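Local coordinates for RNase III (Scheffersomyces stipitis, PDB 7DEY), which is a yeast Dicer of the ribonuclease III family that processes stem-loop RNA, probably cutting double-stranded RNA to leave 5'-phosphomonoester ends, at the interface of chains A and B. Sequence-based numbering; all coordinates share one arbitrary frame. Chains: chain A/B, RNase III.

The interface of chains A and B. Residues chain A 167, 170-171, 224, 227; chain B 7-11, 14.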
loop_
_atom_site.group_PDB
_atom_site.type_symbol
_atom_site.label_atom_id
_atom_site.label_comp_id
_atom_site.label_asym_id
_atom_site.label_seq_id
_atom_site.Cartn_x
_atom_site.Cartn_y
_atom_site.Cartn_z
ATOM N N GLU A 167 21.874 7.027 19.260
ATOM C CA GLU A 167 22.430 5.931 18.474
ATOM C C GLU A 167 23.792 6.304 17.885
ATOM O O GLU A 167 24.693 5.455 17.814
ATOM C CB GLU A 167 21.437 5.518 17.388
ATOM N N SER A 170 26.166 5.642 20.399
ATOM C CA SER A 170 26.465 4.236 20.612
ATOM C C SER A 170 27.624 3.728 19.757
ATOM O O SER A 170 28.137 2.639 20.020
ATOM C CB SER A 170 25.214 3.396 20.352
ATOM O OG SER A 170 25.082 3.107 18.978
ATOM N N ILE A 171 28.059 4.486 18.759
ATOM C CA ILE A 171 29.074 3.996 17.841
ATOM C C ILE A 171 30.441 4.501 18.257
ATOM O O ILE A 171 31.451 3.809 18.081
ATOM C CB ILE A 171 28.770 4.435 16.404
ATOM C CG1 ILE A 171 27.324 4.123 16.047
ATOM C CG2 ILE A 171 29.715 3.748 15.433
ATOM C CD1 ILE A 171 27.013 4.339 14.576
ATOM N N LEU A 224 24.877 10.221 10.894
ATOM C CA LEU A 224 24.638 8.789 10.811
ATOM C C LEU A 224 24.449 8.330 9.371
ATOM O O LEU A 224 24.787 7.189 9.047
ATOM C CB LEU A 224 23.423 8.406 11.647
ATOM C CG LEU A 224 23.684 8.129 13.119
ATOM C CD1 LEU A 224 22.369 8.201 13.892
ATOM C CD2 LEU A 224 24.337 6.779 13.264
ATOM N N ARG A 227 28.283 6.599 7.939
ATOM C CA ARG A 227 29.088 5.885 8.954
ATOM C C ARG A 227 30.358 5.389 8.252
ATOM O O ARG A 227 30.492 4.180 8.046
ATOM C CB ARG A 227 28.240 4.787 9.599
ATOM C CG ARG A 227 26.873 5.267 10.067
ATOM C CD ARG A 227 25.880 4.203 10.509
ATOM N NE ARG A 227 26.392 3.139 11.360
ATOM C CZ ARG A 227 25.640 2.363 12.127
ATOM N NH1 ARG A 227 24.335 2.536 12.168
ATOM N NH2 ARG A 227 26.191 1.417 12.859
ATOM N N PHE B 7 17.590 -0.285 15.240
ATOM C CA PHE B 7 18.958 0.135 14.987
ATOM C C PHE B 7 19.873 -1.062 14.812
ATOM O O PHE B 7 19.697 -2.091 15.466
ATOM C CB PHE B 7 19.443 0.996 16.153
ATOM C CG PHE B 7 20.795 1.616 15.953
ATOM C CD1 PHE B 7 20.942 2.731 15.187
ATOM C CD2 PHE B 7 21.900 1.091 16.569
ATOM C CE1 PHE B 7 22.151 3.293 15.030
ATOM C CE2 PHE B 7 23.096 1.652 16.421
ATOM C CZ PHE B 7 23.233 2.759 15.650
ATOM N N ILE B 8 20.859 -0.905 13.930
ATOM C CA ILE B 8 21.952 -1.856 13.751
ATOM C C ILE B 8 23.189 -1.265 14.415
ATOM O O ILE B 8 23.722 -0.250 13.953
ATOM C CB ILE B 8 22.222 -2.129 12.268
ATOM C CG1 ILE B 8 21.035 -2.813 11.614
ATOM C CG2 ILE B 8 23.495 -2.953 12.082
ATOM C CD1 ILE B 8 21.232 -2.951 10.141
ATOM N N LYS B 9 23.684 -1.896 15.479
ATOM C CA LYS B 9 24.850 -1.311 16.136
ATOM C C LYS B 9 26.151 -1.690 15.434
ATOM O O LYS B 9 26.986 -0.819 15.180
ATOM C CB LYS B 9 24.896 -1.705 17.613
ATOM C CG LYS B 9 23.605 -1.433 18.355
ATOM C CD LYS B 9 23.817 -1.429 19.854
ATOM C CE LYS B 9 24.286 -0.075 20.347
ATOM N NZ LYS B 9 24.660 -0.136 21.795
ATOM N N ASP B 10 26.345 -2.970 15.107
ATOM C CA ASP B 10 27.638 -3.439 14.597
ATOM C C ASP B 10 27.973 -2.783 13.258
ATOM O O ASP B 10 27.187 -2.849 12.312
ATOM C CB ASP B 10 27.634 -4.966 14.454
ATOM C CG ASP B 10 29.033 -5.544 14.152
ATOM O OD1 ASP B 10 30.054 -4.823 14.322
ATOM O OD2 ASP B 10 29.123 -6.735 13.752
ATOM N N GLN B 11 29.139 -2.139 13.186
ATOM C CA GLN B 11 29.543 -1.456 11.965
ATOM C C GLN B 11 29.736 -2.437 10.828
ATOM O O GLN B 11 29.303 -2.179 9.700
ATOM C CB GLN B 11 30.832 -0.679 12.190
ATOM C CG GLN B 11 30.680 0.558 13.056
ATOM C CD GLN B 11 30.221 1.755 12.262
ATOM O OE1 GLN B 11 29.026 2.054 12.192
ATOM N NE2 GLN B 11 31.169 2.438 11.635
ATOM N N TYR B 14 26.142 -3.205 9.443
ATOM C CA TYR B 14 25.547 -2.094 8.712
ATOM C C TYR B 14 26.180 -1.968 7.340
ATOM O O TYR B 14 25.484 -1.758 6.339
ATOM C CB TYR B 14 25.702 -0.799 9.512
ATOM C CG TYR B 14 25.120 0.418 8.842
ATOM C CD1 TYR B 14 25.889 1.177 7.971
ATOM C CD2 TYR B 14 23.805 0.806 9.067
ATOM C CE1 TYR B 14 25.381 2.290 7.348
ATOM C CE2 TYR B 14 23.274 1.923 8.436
ATOM C CZ TYR B 14 24.075 2.665 7.578
ATOM O OH TYR B 14 23.607 3.791 6.932
#
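A:Arg227 of one chain reaches into the N-terminal segment of the other, against the loop of B:Phe7 to B:Lys9 and the start of helix 11-18. Its CG lies anti to the carbonyl carbon (chi1 -49°), and the chain bends at chi3. CB passes near the amide oxygen of B:Gln11. A:Arg227 CD sits over the centre of the B:Tyr14 ring, 3.7 Å from B:Tyr14 CE1. Beyond it the guanidinium stacks on the same ring, the planes 12° apart. A:Ile171 CD1 packs on the opposite guanidinium face, toward the rim. A:Arg227 NE gives a hydrogen bond of 3.0 Å to B:Gln11 OE1, nearly along the C=O axis. A:Arg227 NH2 bonds B:Gln11 OE1 at 3.0 Å. The NE and NH2 side of the guanidinium thus grips one amide oxygen, and the amide plane lies nearly coplanar with it. A:Arg227 NH2 also donates to B:Ile8 O, a backbone carbonyl, at 3.2 Å. NH1 adds a weak bond to that carbonyl. An alanine here would remove the guanidinium and would probably loosen B:Gln11 and the B:Ile8 loop. Alongside, A:Glu167 CB lies over the ring face, offset to the rim, 3.3 Å from B:Phe7 CE1. A:Ser170 OG turns back to A:Glu167 O (2.6 Å), while its CB meets B:Lys9 CE. The patch joins the double-stranded RNA-binding domain of chain A to chain B's N-terminal segment. It may steady that domain's placement in the deposited dimer; RNase III enzymes typically work as dimers.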